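Local atomic coordinates of putative acetamidase/formamidase (Yersinia enterocolitica subsp. palearctica serotype O:3, PDB entry 5UBU), a protein that probably hydrolyses carbon-nitrogen bonds other than peptide bonds in linear amides, and holds sodium ions at neighbouring sites. Residues B[62-67]-B[117-122]; B[132-137]-B[269-274]; B[147-152]-B[156-161]; B[193-198]-B[223-228]. All blocks are in the same frame, centred on the assembly; numbering follows the deposited sequence.

Contact 1 of 4, residues B[62-67]-B[117-122]; sequences DAFEGA and HGICAM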
loop_
_atom_site.group_PDB
_atom_site.type_symbol
_atom_site.label_atom_id
_atom_site.label_comp_id
_atom_site.label_asym_id
_atom_site.label_seq_id
_atom_site.Cartn_x
_atom_site.Cartn_y
_atom_site.Cartn_z
ATOM N N ASP B 62 -22.240 12.396 -19.886
ATOM C CA ASP B 62 -21.634 11.162 -19.406
ATOM C C ASP B 62 -20.120 11.332 -19.239
ATOM O O ASP B 62 -19.548 12.324 -19.677
ATOM C CB ASP B 62 -22.009 9.948 -20.293
ATOM C CG ASP B 62 -21.325 9.947 -21.678
ATOM O OD1 ASP B 62 -20.304 10.637 -21.874
ATOM O OD2 ASP B 62 -21.786 9.192 -22.580
ATOM N N ALA B 63 -19.487 10.352 -18.613
ATOM C CA ALA B 63 -18.045 10.381 -18.368
ATOM C C ALA B 63 -17.163 10.518 -19.615
ATOM O O ALA B 63 -16.019 10.971 -19.510
ATOM C CB ALA B 63 -17.637 9.139 -17.603
ATOM N N PHE B 64 -17.688 10.144 -20.777
ATOM C CA PHE B 64 -16.931 10.203 -22.034
ATOM C C PHE B 64 -17.314 11.409 -22.897
ATOM O O PHE B 64 -16.812 11.566 -24.009
ATOM C CB PHE B 64 -17.162 8.901 -22.822
ATOM C CG PHE B 64 -17.114 7.662 -21.963
ATOM C CD1 PHE B 64 -15.912 7.256 -21.382
ATOM C CD2 PHE B 64 -18.267 6.913 -21.716
ATOM C CE1 PHE B 64 -15.862 6.123 -20.577
ATOM C CE2 PHE B 64 -18.212 5.788 -20.915
ATOM C CZ PHE B 64 -17.012 5.392 -20.340
ATOM N N GLU B 65 -18.175 12.266 -22.351
ATOM C CA GLU B 65 -18.699 13.461 -23.030
ATOM C C GLU B 65 -19.285 13.080 -24.401
ATOM O O GLU B 65 -19.022 13.724 -25.408
ATOM C CB GLU B 65 -17.639 14.581 -23.114
ATOM C CG GLU B 65 -18.250 15.955 -23.382
ATOM C CD GLU B 65 -17.280 17.122 -23.291
ATOM O OE1 GLU B 65 -17.762 18.259 -23.061
ATOM O OE2 GLU B 65 -16.057 16.913 -23.432
ATOM N N GLY B 66 -20.072 12.002 -24.404
ATOM C CA GLY B 66 -20.727 11.486 -25.601
ATOM C C GLY B 66 -19.835 10.930 -26.705
ATOM O O GLY B 66 -20.321 10.635 -27.803
ATOM N N ALA B 67 -18.544 10.749 -26.420
ATOM C CA ALA B 67 -17.602 10.246 -27.431
ATOM C C ALA B 67 -17.844 8.799 -27.836
ATOM O O ALA B 67 -17.435 8.390 -28.926
ATOM C CB ALA B 67 -16.172 10.408 -26.946
ATOM N N HIS B 117 -29.297 5.729 -23.230
ATOM C CA HIS B 117 -28.411 4.595 -23.025
ATOM C C HIS B 117 -27.268 4.947 -22.078
ATOM O O HIS B 117 -26.732 6.052 -22.125
ATOM C CB HIS B 117 -27.820 4.064 -24.343
ATOM C CG HIS B 117 -28.831 3.448 -25.264
ATOM N ND1 HIS B 117 -29.507 4.179 -26.215
ATOM C CD2 HIS B 117 -29.260 2.162 -25.393
ATOM C CE1 HIS B 117 -30.299 3.373 -26.902
ATOM N NE2 HIS B 117 -30.163 2.147 -26.429
ATOM N N GLY B 118 -26.940 3.993 -21.212
ATOM C CA GLY B 118 -25.819 4.103 -20.293
ATOM C C GLY B 118 -24.668 3.382 -20.975
ATOM O O GLY B 118 -24.885 2.664 -21.931
ATOM N N ILE B 119 -23.449 3.559 -20.475
ATOM C CA ILE B 119 -22.267 2.926 -21.065
ATOM C C ILE B 119 -21.283 2.415 -20.032
ATOM O O ILE B 119 -20.903 3.144 -19.130
ATOM C CB ILE B 119 -21.483 3.939 -21.929
ATOM C CG1 ILE B 119 -22.361 4.454 -23.081
ATOM C CG2 ILE B 119 -20.246 3.289 -22.546
ATOM C CD1 ILE B 119 -21.774 5.651 -23.825
ATOM N N CYS B 120 -20.878 1.161 -20.168
ATOM C CA CYS B 120 -19.858 0.580 -19.308
ATOM C C CYS B 120 -18.725 0.244 -20.264
ATOM O O CYS B 120 -18.968 -0.243 -21.373
ATOM C CB CYS B 120 -20.326 -0.677 -18.585
ATOM S SG CYS B 120 -19.013 -1.387 -17.539
ATOM N N ALA B 121 -17.491 0.507 -19.847
ATOM C CA ALA B 121 -16.344 0.254 -20.707
ATOM C C ALA B 121 -15.115 -0.215 -19.964
ATOM O O ALA B 121 -14.909 0.125 -18.797
ATOM C CB ALA B 121 -16.008 1.522 -21.489
HETATM N N MSE B 122 -14.314 -1.005 -20.672
HETATM C CA MSE B 122 -13.060 -1.527 -20.165
HETATM C C MSE B 122 -12.034 -0.775 -20.949
HETATM O O MSE B 122 -11.770 -1.077 -22.105
HETATM C CB MSE B 122 -12.938 -3.020 -20.383
HETATM C CG MSE B 122 -13.548 -3.798 -19.226
HETATM SE SE MSE B 122 -13.670 -5.707 -19.763
HETATM C CE MSE B 122 -11.777 -6.179 -19.661
#
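Phe-64 sets the ring atoms CE2 and CZ against two residues of strand 117-122. CE2 lies 3.6 Å from CG2 of Ile-119, and CZ lies 4.2 Å from CB of Ala-121; both methyls meet the ring obliquely. With CG turned anti to its own carbonyl carbon (chi1 -43°), the phenyl group heads for the strand. The other branch of Ile-119 reaches the carboxylate of Asp-62, where CD1 comes within 3.8 Å of OD2. No hydrogen bond joins the two segments, which meet by packing alone.

OD1 of Asp-62 turns back into its own loop. It accepts from the backbone N of Gly-66 at 2.9 Å in a nearly straight bond (174°), the donor standing above the carboxylate plane, and takes a weaker bond from the N of Phe-64. Two successive beta turns, type I at 62-65 and type I' at 64-67, shape this loop.

The loop follows strand 55-59, and Phe-64 also touches Leu-79 and Glu-236 of strand 236-237. Strand 117-122, outermost within this chain in a four-stranded antiparallel sheet, pairs with strand 145-151, and its Cys-120 and Met-122 pack on Gln-305 and Trp-297 of the second subunit.

Contact 2 of 4, residues B[132-137]-B[269-274]; sequences TDLTAM and SARPLE
An extended Arg-271 side chain, trans from CG through to NE (chi2 -164°, chi3 177°), carries its guanidinium group across to Leu-134. The leucine has CG beside its backbone N (chi1 -62°), which, with CD1 extended away at chi2, places CD1 over one face of that group, 3.4 Å above the plane and offset toward the rim. The two side chains cross at about a right angle. CD1 of Leu-134 is 3.6 Å from NH2 and CB of the same leucine is 3.5 Å from NH1 of Arg-271, so one methyl lies over part of one face of the cation, with no direct hydrogen bond between the segments.

A water provides a polar link. It accepts from NH2 of Arg-271 at 3.3 Å and has a weak bond with OG1 of Thr-132. This hydroxyl also organises the loop, accepting from the backbone N of Thr-135 at 3.0 Å and from that of Leu-134. OG1 of Thr-135 lies obliquely to the guanidinium and makes its hydrogen bond with Asp-275 of the third subunit. Arg-271 itself donates from NH2 to the backbone O of Asp-316, while its NH1 has a long, weak ion pair with the same Asp-275 of the third subunit.

Thr-132 thus forms an ST turn and ST motif in the loop before strand 145-151. The arginine enters from the junction of strand 263-270 and helix 273-291, where cis Pro-272 is the N-cap residue, and residues of both segments meet the second, third and fourth subunits, at the place where the tetramer's chains come together.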
loop_
_atom_site.group_PDB
_atom_site.type_symbol
_atom_site.label_atom_id
_atom_site.label_comp_id
_atom_site.label_asym_id
_atom_site.label_seq_id
_atom_site.Cartn_x
_atom_site.Cartn_y
_atom_site.Cartn_z
ATOM N N THR B 132 -1.983 -0.555 -14.638
ATOM C CA THR B 132 -2.354 0.770 -15.118
ATOM C C THR B 132 -1.086 1.586 -15.232
ATOM O O THR B 132 0.005 1.029 -15.156
ATOM C CB THR B 132 -3.329 1.439 -14.129
ATOM O OG1 THR B 132 -2.690 1.646 -12.871
ATOM C CG2 THR B 132 -4.559 0.567 -13.911
ATOM N N ASP B 133 -1.213 2.894 -15.437
ATOM C CA ASP B 133 -0.037 3.762 -15.486
ATOM C C ASP B 133 0.491 4.099 -14.086
ATOM O O ASP B 133 1.573 4.665 -13.961
ATOM C CB ASP B 133 -0.321 5.030 -16.308
ATOM C CG ASP B 133 -0.421 4.745 -17.819
ATOM O OD1 ASP B 133 0.168 3.737 -18.310
ATOM O OD2 ASP B 133 -1.064 5.572 -18.508
ATOM N N LEU B 134 -0.279 3.758 -13.049
ATOM C CA LEU B 134 0.130 3.971 -11.657
ATOM C C LEU B 134 0.655 2.635 -11.106
ATOM O O LEU B 134 1.753 2.581 -10.543
ATOM C CB LEU B 134 -1.023 4.537 -10.826
ATOM C CG LEU B 134 -1.512 5.908 -11.325
ATOM C CD1 LEU B 134 -2.724 6.390 -10.545
ATOM C CD2 LEU B 134 -0.406 6.958 -11.246
ATOM N N THR B 135 -0.130 1.569 -11.270
ATOM C CA THR B 135 0.283 0.216 -10.875
ATOM C C THR B 135 0.892 -0.326 -12.183
ATOM O O THR B 135 0.317 -1.173 -12.860
ATOM C CB THR B 135 -0.913 -0.619 -10.377
ATOM O OG1 THR B 135 -1.532 0.060 -9.285
ATOM C CG2 THR B 135 -0.480 -1.993 -9.929
ATOM N N ALA B 136 2.064 0.215 -12.516
ATOM C CA ALA B 136 2.780 -0.058 -13.772
ATOM C C ALA B 136 3.297 -1.467 -14.010
ATOM O O ALA B 136 4.351 -1.837 -13.501
ATOM C CB ALA B 136 3.928 0.927 -13.916
HETATM N N MSE B 137 2.561 -2.222 -14.823
HETATM C CA MSE B 137 2.932 -3.582 -15.177
HETATM C C MSE B 137 3.303 -3.636 -16.641
HETATM O O MSE B 137 2.993 -2.725 -17.405
HETATM C CB MSE B 137 1.775 -4.556 -14.961
HETATM C CG MSE B 137 1.026 -4.435 -13.648
HETATM SE SE MSE B 137 2.209 -4.802 -12.143
HETATM C CE MSE B 137 0.834 -5.527 -10.921
ATOM N N SER B 269 -10.214 9.803 0.946
ATOM C CA SER B 269 -9.658 9.387 -0.340
ATOM C C SER B 269 -8.145 9.402 -0.322
ATOM O O SER B 269 -7.546 10.397 0.060
ATOM C CB SER B 269 -10.169 10.287 -1.468
ATOM O OG SER B 269 -11.565 10.181 -1.608
ATOM N N ALA B 270 -7.535 8.300 -0.759
ATOM C CA ALA B 270 -6.073 8.164 -0.797
ATOM C C ALA B 270 -5.624 6.800 -1.332
ATOM O O ALA B 270 -6.436 5.983 -1.760
ATOM C CB ALA B 270 -5.505 8.363 0.612
ATOM N N ARG B 271 -4.307 6.614 -1.342
ATOM C CA ARG B 271 -3.659 5.352 -1.684
ATOM C C ARG B 271 -2.530 5.217 -0.664
ATOM O O ARG B 271 -1.872 6.218 -0.364
ATOM C CB ARG B 271 -3.065 5.310 -3.085
ATOM C CG ARG B 271 -4.060 5.327 -4.222
ATOM C CD ARG B 271 -3.377 4.878 -5.508
ATOM N NE ARG B 271 -4.305 4.809 -6.639
ATOM C CZ ARG B 271 -4.050 4.210 -7.806
ATOM N NH1 ARG B 271 -2.894 3.583 -8.015
ATOM N NH2 ARG B 271 -4.977 4.208 -8.767
ATOM N N PRO B 272 -2.276 4.019 -0.126
ATOM C CA PRO B 272 -3.006 2.793 -0.447
ATOM C C PRO B 272 -4.415 2.791 0.153
ATOM O O PRO B 272 -4.787 3.739 0.856
ATOM C CB PRO B 272 -2.118 1.707 0.136
ATOM C CG PRO B 272 -1.453 2.366 1.296
ATOM C CD PRO B 272 -1.234 3.794 0.893
ATOM N N LEU B 273 -5.191 1.747 -0.126
ATOM C CA LEU B 273 -6.578 1.708 0.352
ATOM C C LEU B 273 -6.722 1.765 1.881
ATOM O O LEU B 273 -7.732 2.270 2.360
ATOM C CB LEU B 273 -7.343 0.513 -0.252
ATOM C CG LEU B 273 -8.862 0.455 -0.040
ATOM C CD1 LEU B 273 -9.532 1.642 -0.719
ATOM C CD2 LEU B 273 -9.450 -0.842 -0.572
ATOM N N GLU B 274 -5.729 1.272 2.639
ATOM C CA GLU B 274 -5.789 1.336 4.109
ATOM C C GLU B 274 -5.851 2.789 4.601
ATOM O O GLU B 274 -6.545 3.099 5.573
ATOM C CB GLU B 274 -4.517 0.847 4.835
ATOM C CG GLU B 274 -3.869 -0.462 4.531
ATOM C CD GLU B 274 -2.939 -0.439 3.339
ATOM O OE1 GLU B 274 -3.425 -0.033 2.292
ATOM O OE2 GLU B 274 -1.771 -0.924 3.444
HETATM O O HOH W 1 -4.960 3.901 -12.032
#

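Contact 3 of 4, residues B[147-152]-B[156-161]; sequences RMIKLD and VYWSER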
loop_
_atom_site.group_PDB
_atom_site.type_symbol
_atom_site.label_atom_id
_atom_site.label_comp_id
_atom_site.label_asym_id
_atom_site.label_seq_id
_atom_site.Cartn_x
_atom_site.Cartn_y
_atom_site.Cartn_z
ATOM N N ARG B 147 -20.136 -1.594 -23.581
ATOM C CA ARG B 147 -21.499 -2.083 -23.477
ATOM C C ARG B 147 -22.445 -0.892 -23.516
ATOM O O ARG B 147 -22.287 0.027 -22.731
ATOM C CB ARG B 147 -21.699 -2.841 -22.182
ATOM C CG ARG B 147 -20.998 -4.183 -22.080
ATOM C CD ARG B 147 -21.491 -5.212 -23.102
ATOM N NE ARG B 147 -22.913 -5.046 -23.413
ATOM C CZ ARG B 147 -23.938 -5.463 -22.666
ATOM N NH1 ARG B 147 -23.751 -6.084 -21.509
ATOM N NH2 ARG B 147 -25.185 -5.248 -23.082
HETATM N N MSE B 148 -23.402 -0.908 -24.447
HETATM C CA MSE B 148 -24.413 0.143 -24.589
HETATM C C MSE B 148 -25.608 -0.468 -23.920
HETATM O O MSE B 148 -26.191 -1.411 -24.421
HETATM C CB MSE B 148 -24.749 0.421 -26.037
HETATM C CG MSE B 148 -23.593 1.067 -26.787
HETATM SE SE MSE B 148 -23.652 2.980 -26.371
HETATM C CE MSE B 148 -25.240 3.588 -27.350
ATOM N N ILE B 149 -25.969 0.053 -22.760
ATOM C CA ILE B 149 -27.074 -0.472 -21.986
ATOM C C ILE B 149 -28.278 0.450 -22.026
ATOM O O ILE B 149 -28.191 1.626 -21.701
ATOM C CB ILE B 149 -26.671 -0.659 -20.492
ATOM C CG1 ILE B 149 -25.339 -1.409 -20.357
ATOM C CG2 ILE B 149 -27.799 -1.309 -19.704
ATOM C CD1 ILE B 149 -25.247 -2.631 -21.226
ATOM N N LYS B 150 -29.413 -0.110 -22.410
ATOM C CA LYS B 150 -30.661 0.631 -22.472
ATOM C C LYS B 150 -31.076 0.807 -21.020
ATOM O O LYS B 150 -30.768 -0.031 -20.180
ATOM C CB LYS B 150 -31.688 -0.202 -23.234
ATOM C CG LYS B 150 -32.894 0.514 -23.814
ATOM C CD LYS B 150 -33.730 -0.508 -24.622
ATOM C CE LYS B 150 -34.552 0.112 -25.759
ATOM N NZ LYS B 150 -33.661 0.611 -26.854
ATOM N N LEU B 151 -31.738 1.905 -20.704
ATOM C CA LEU B 151 -32.161 2.127 -19.321
ATOM C C LEU B 151 -33.336 3.072 -19.208
ATOM O O LEU B 151 -33.669 3.762 -20.160
ATOM C CB LEU B 151 -30.967 2.581 -18.449
ATOM C CG LEU B 151 -30.057 3.745 -18.875
ATOM C CD1 LEU B 151 -30.786 5.067 -18.853
ATOM C CD2 LEU B 151 -28.857 3.834 -17.953
ATOM N N ASP B 152 -33.993 3.030 -18.053
ATOM C CA ASP B 152 -35.125 3.903 -17.757
ATOM C C ASP B 152 -35.114 4.219 -16.252
ATOM O O ASP B 152 -34.208 3.781 -15.533
ATOM C CB ASP B 152 -36.461 3.308 -18.265
ATOM C CG ASP B 152 -36.823 1.975 -17.622
ATOM O OD1 ASP B 152 -36.453 1.717 -16.459
ATOM O OD2 ASP B 152 -37.538 1.191 -18.275
ATOM N N VAL B 156 -32.052 -1.083 -15.377
ATOM C CA VAL B 156 -30.868 -1.026 -16.247
ATOM C C VAL B 156 -30.824 -2.382 -16.950
ATOM O O VAL B 156 -30.592 -3.408 -16.315
ATOM C CB VAL B 156 -29.581 -0.788 -15.444
ATOM C CG1 VAL B 156 -28.369 -0.755 -16.370
ATOM C CG2 VAL B 156 -29.683 0.512 -14.643
ATOM N N TYR B 157 -31.054 -2.382 -18.262
ATOM C CA TYR B 157 -31.127 -3.620 -19.048
ATOM C C TYR B 157 -29.767 -4.143 -19.490
ATOM O O TYR B 157 -29.443 -4.144 -20.679
ATOM C CB TYR B 157 -32.068 -3.402 -20.240
ATOM C CG TYR B 157 -33.435 -2.949 -19.790
ATOM C CD1 TYR B 157 -34.384 -3.867 -19.340
ATOM C CD2 TYR B 157 -33.774 -1.599 -19.775
ATOM C CE1 TYR B 157 -35.631 -3.456 -18.902
ATOM C CE2 TYR B 157 -35.028 -1.176 -19.349
ATOM C CZ TYR B 157 -35.948 -2.111 -18.913
ATOM O OH TYR B 157 -37.179 -1.703 -18.491
ATOM N N TRP B 158 -29.000 -4.626 -18.512
ATOM C CA TRP B 158 -27.648 -5.141 -18.739
ATOM C C TRP B 158 -27.580 -6.242 -19.795
ATOM O O TRP B 158 -26.712 -6.213 -20.662
ATOM C CB TRP B 158 -27.034 -5.651 -17.426
ATOM C CG TRP B 158 -25.618 -6.068 -17.579
ATOM C CD1 TRP B 158 -25.147 -7.327 -17.813
ATOM C CD2 TRP B 158 -24.482 -5.208 -17.553
ATOM N NE1 TRP B 158 -23.777 -7.303 -17.920
ATOM C CE2 TRP B 158 -23.345 -6.011 -17.760
ATOM C CE3 TRP B 158 -24.312 -3.831 -17.370
ATOM C CZ2 TRP B 158 -22.056 -5.484 -17.789
ATOM C CZ3 TRP B 158 -23.031 -3.308 -17.387
ATOM C CH2 TRP B 158 -21.921 -4.132 -17.598
ATOM N N SER B 159 -28.481 -7.216 -19.690
ATOM C CA SER B 159 -28.529 -8.335 -20.633
ATOM C C SER B 159 -29.810 -9.151 -20.451
ATOM O O SER B 159 -30.606 -8.872 -19.555
ATOM C CB SER B 159 -27.318 -9.256 -20.418
ATOM O OG SER B 159 -27.315 -9.814 -19.111
ATOM N N GLU B 160 -30.004 -10.155 -21.309
ATOM C CA GLU B 160 -31.152 -11.055 -21.198
ATOM C C GLU B 160 -31.209 -11.657 -19.798
ATOM O O GLU B 160 -32.258 -11.713 -19.165
ATOM C CB GLU B 160 -31.021 -12.190 -22.222
ATOM C CG GLU B 160 -31.385 -11.776 -23.645
ATOM C CD GLU B 160 -32.893 -11.804 -23.881
ATOM O OE1 GLU B 160 -33.503 -12.864 -23.580
ATOM O OE2 GLU B 160 -33.458 -10.804 -24.402
ATOM N N ARG B 161 -30.040 -12.086 -19.337
ATOM C CA ARG B 161 -29.899 -12.726 -18.041
ATOM C C ARG B 161 -30.019 -11.779 -16.844
ATOM O O ARG B 161 -30.630 -12.142 -15.837
ATOM C CB ARG B 161 -28.559 -13.465 -17.986
ATOM C CG ARG B 161 -28.334 -14.244 -16.706
ATOM C CD ARG B 161 -27.023 -14.995 -16.741
ATOM N NE ARG B 161 -26.841 -15.782 -15.526
ATOM C CZ ARG B 161 -25.779 -16.545 -15.268
ATOM N NH1 ARG B 161 -25.707 -17.221 -14.119
ATOM N NH2 ARG B 161 -24.786 -16.635 -16.150
#
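Arg-147 reaches Trp-158 through a folded side chain: from CB the methylene chain bends at chi2 (-63°) and again at chi3, bringing the guanidinium back over the indole. NE forms a salt bridge with Glu-71. At the tip both terminal nitrogens converge end-on upon one atom, the backbone O of Trp-158, with NH1 at 3.1 Å and NH2 at 3.0 Å from it. That oxygen lies in the guanidinium plane, and the two donors approach it from opposite faces of the carbonyl plane. NH1 also stands over one face of the indole, 3.7 Å above it and toward the rim; the planes are 70° apart, and any cation-pi attraction is weak at most.

Ile-149 packs beside this grip. Its CG2 meets CG1 of Val-156 at 3.4 Å, the CG1 of Ile-149 approaches CE3 of Trp-158, and CD1 lies over one face of the guanidinium of Arg-147, toward its rim. The backbone N of Tyr-157 donates to O of Lys-150 at 3.0 Å. The tyrosine hydroxyl OH donates to OD2 of Asp-152 at 2.9 Å, on the syn side but well out of the carboxylate plane, with carboxylate and ring planes 85° apart. OD1 of Asp-152 accepts from the backbone N atoms of Glu-154 and Lys-155 in the connecting turn.

NE1 of Trp-158 is hydrogen-bonded to OD1 of Asp-298 of the second subunit, so the indole faces a subunit interface. Strands 145-151 and 155-157 form an antiparallel beta hairpin in which Leu-151 and Val-156 are a non-hydrogen-bonded pair.

Contact 4 of 4, residues B[193-198]-B[223-228]; sequences NMDVPD and ACQGDG. With NA (sodium ion), chain H.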
loop_
_atom_site.group_PDB
_atom_site.type_symbol
_atom_site.label_atom_id
_atom_site.label_comp_id
_atom_site.label_asym_id
_atom_site.label_seq_id
_atom_site.Cartn_x
_atom_site.Cartn_y
_atom_site.Cartn_z
ATOM N N ASN B 193 -13.961 12.925 -7.825
ATOM C CA ASN B 193 -14.383 11.648 -8.403
ATOM C C ASN B 193 -14.335 10.545 -7.340
ATOM O O ASN B 193 -13.487 9.647 -7.374
ATOM C CB ASN B 193 -13.477 11.307 -9.597
ATOM C CG ASN B 193 -13.986 10.140 -10.416
ATOM O OD1 ASN B 193 -15.177 9.848 -10.422
ATOM N ND2 ASN B 193 -13.088 9.492 -11.143
HETATM N N MSE B 194 -15.273 10.621 -6.404
HETATM C CA MSE B 194 -15.353 9.673 -5.295
HETATM C C MSE B 194 -15.981 8.355 -5.662
HETATM O O MSE B 194 -15.616 7.323 -5.110
HETATM C CB MSE B 194 -16.187 10.294 -4.178
HETATM C CG MSE B 194 -15.536 11.558 -3.622
HETATM SE SE MSE B 194 -16.738 12.434 -2.339
HETATM C CE MSE B 194 -18.138 13.074 -3.564
ATOM N N ASP B 195 -16.938 8.382 -6.582
ATOM C CA ASP B 195 -17.643 7.177 -7.009
ATOM C C ASP B 195 -18.157 6.368 -5.804
ATOM O O ASP B 195 -17.863 5.189 -5.660
ATOM C CB ASP B 195 -16.754 6.314 -7.912
ATOM C CG ASP B 195 -16.374 7.000 -9.224
ATOM O OD1 ASP B 195 -17.097 7.909 -9.693
ATOM O OD2 ASP B 195 -15.347 6.595 -9.811
ATOM N N VAL B 196 -18.902 7.039 -4.931
ATOM C CA VAL B 196 -19.502 6.416 -3.755
ATOM C C VAL B 196 -20.987 6.249 -4.091
ATOM O O VAL B 196 -21.700 7.249 -4.210
ATOM C CB VAL B 196 -19.320 7.287 -2.489
ATOM C CG1 VAL B 196 -20.115 6.723 -1.316
ATOM C CG2 VAL B 196 -17.848 7.391 -2.128
ATOM N N PRO B 197 -21.459 4.994 -4.245
ATOM C CA PRO B 197 -22.860 4.694 -4.613
ATOM C C PRO B 197 -23.940 5.370 -3.780
ATOM O O PRO B 197 -25.048 5.578 -4.274
ATOM C CB PRO B 197 -22.965 3.183 -4.413
ATOM C CG PRO B 197 -21.580 2.684 -4.581
ATOM C CD PRO B 197 -20.667 3.761 -4.080
ATOM N N ASP B 198 -23.618 5.707 -2.537
ATOM C CA ASP B 198 -24.576 6.333 -1.612
ATOM C C ASP B 198 -24.919 7.798 -1.911
ATOM O O ASP B 198 -25.921 8.309 -1.411
ATOM C CB ASP B 198 -24.030 6.226 -0.193
ATOM C CG ASP B 198 -23.776 4.800 0.223
ATOM O OD1 ASP B 198 -24.731 4.085 0.569
ATOM O OD2 ASP B 198 -22.605 4.410 0.249
ATOM N N ALA B 223 -25.874 5.073 -13.403
ATOM C CA ALA B 223 -27.195 4.441 -13.281
ATOM C C ALA B 223 -27.169 3.381 -12.184
ATOM O O ALA B 223 -28.206 3.000 -11.658
ATOM C CB ALA B 223 -27.618 3.823 -14.604
ATOM N N CYS B 224 -25.966 2.907 -11.873
ATOM C CA CYS B 224 -25.728 1.903 -10.836
ATOM C C CYS B 224 -24.225 1.763 -10.687
ATOM O O CYS B 224 -23.492 2.234 -11.549
ATOM C CB CYS B 224 -26.349 0.560 -11.238
ATOM S SG CYS B 224 -25.864 -0.003 -12.893
ATOM N N GLN B 225 -23.761 1.143 -9.601
ATOM C CA GLN B 225 -22.323 0.921 -9.389
ATOM C C GLN B 225 -22.045 -0.060 -8.266
ATOM O O GLN B 225 -22.677 -0.004 -7.209
ATOM C CB GLN B 225 -21.573 2.222 -9.069
ATOM C CG GLN B 225 -20.064 2.049 -8.867
ATOM C CD GLN B 225 -19.390 3.277 -8.321
ATOM O OE1 GLN B 225 -19.542 4.375 -8.848
ATOM N NE2 GLN B 225 -18.615 3.090 -7.271
ATOM N N GLY B 226 -21.054 -0.923 -8.495
ATOM C CA GLY B 226 -20.637 -1.884 -7.496
ATOM C C GLY B 226 -19.596 -1.260 -6.569
ATOM O O GLY B 226 -19.007 -0.211 -6.878
ATOM N N ASP B 227 -19.383 -1.895 -5.420
ATOM C CA ASP B 227 -18.405 -1.417 -4.458
ATOM C C ASP B 227 -17.028 -1.609 -5.082
ATOM O O ASP B 227 -16.633 -2.731 -5.404
ATOM C CB ASP B 227 -18.515 -2.185 -3.135
ATOM C CG ASP B 227 -19.856 -1.978 -2.433
ATOM O OD1 ASP B 227 -20.646 -1.099 -2.855
ATOM O OD2 ASP B 227 -20.116 -2.693 -1.437
ATOM N N GLY B 228 -16.326 -0.498 -5.281
ATOM C CA GLY B 228 -15.005 -0.503 -5.887
ATOM C C GLY B 228 -14.978 -0.115 -7.361
ATOM O O GLY B 228 -13.922 0.271 -7.859
HETATM NA NA NA H . -16.189 8.327 -11.719
HETATM O O HOH W 2 -14.154 6.411 -12.536
#
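Asp-195 joins Gln-225 beside a sodium site, its carboxylate and the glutamine amide standing at right angles. The ion is bound by OD1 of Asn-193 at 2.2 Å and by both carboxylate oxygens of Asp-195, OD1 at 2.3 Å and OD2 at a longer 2.7 Å. A water and Asp-220 complete this first shell, and Asp-220 also belongs to a second sodium site with His-222 and Glu-236.

Around that shell the glutamine holds the backbone of the metal ligand. Its chain, extended beyond CG with chi1 at -179°, puts NE2 2.8 Å from the backbone O of Asp-195 in a moderately straight bond (154°), the donor sitting above the carbonyl plane. OE1 of Gln-225 accepts from NE2 of His-169 and lies 3.5 Å from CB of Asp-195. Asn-193 is steadied in turn by a hydrogen bond from ND2 to the backbone O of Leu-185.

Farther out, Pro-197 crosses the glutamine at about a right angle. OD2 of Asp-227 is hydrogen-bonded to the backbone N of Val-309 of the second subunit, linking this loop to the interface. On the proline ring, the atom CD packs 3.9 Å from NE2 of Gln-225.

How the contacts relate
Contacts 1 and 3 share the four-stranded antiparallel sheet: strand 117-122 of contact 1 pairs directly with strand 145-151 of contact 3, and their centres are about 13 Å apart. Contact 4, which carries two of the protein ligands of one sodium ion, lies about 15 Å from contact 1 and about 18 Å from contact 3, centre to centre, and meets the hairpin through Ala-223 and Cys-224. The centre of contact 2 is about 30 Å from that of contact 3. Along the chain contact 1 closes first, and contacts 3 and 4 fall within the long loop that contact 2 closes. All four touch the second subunit, so each part has a residue at that boundary.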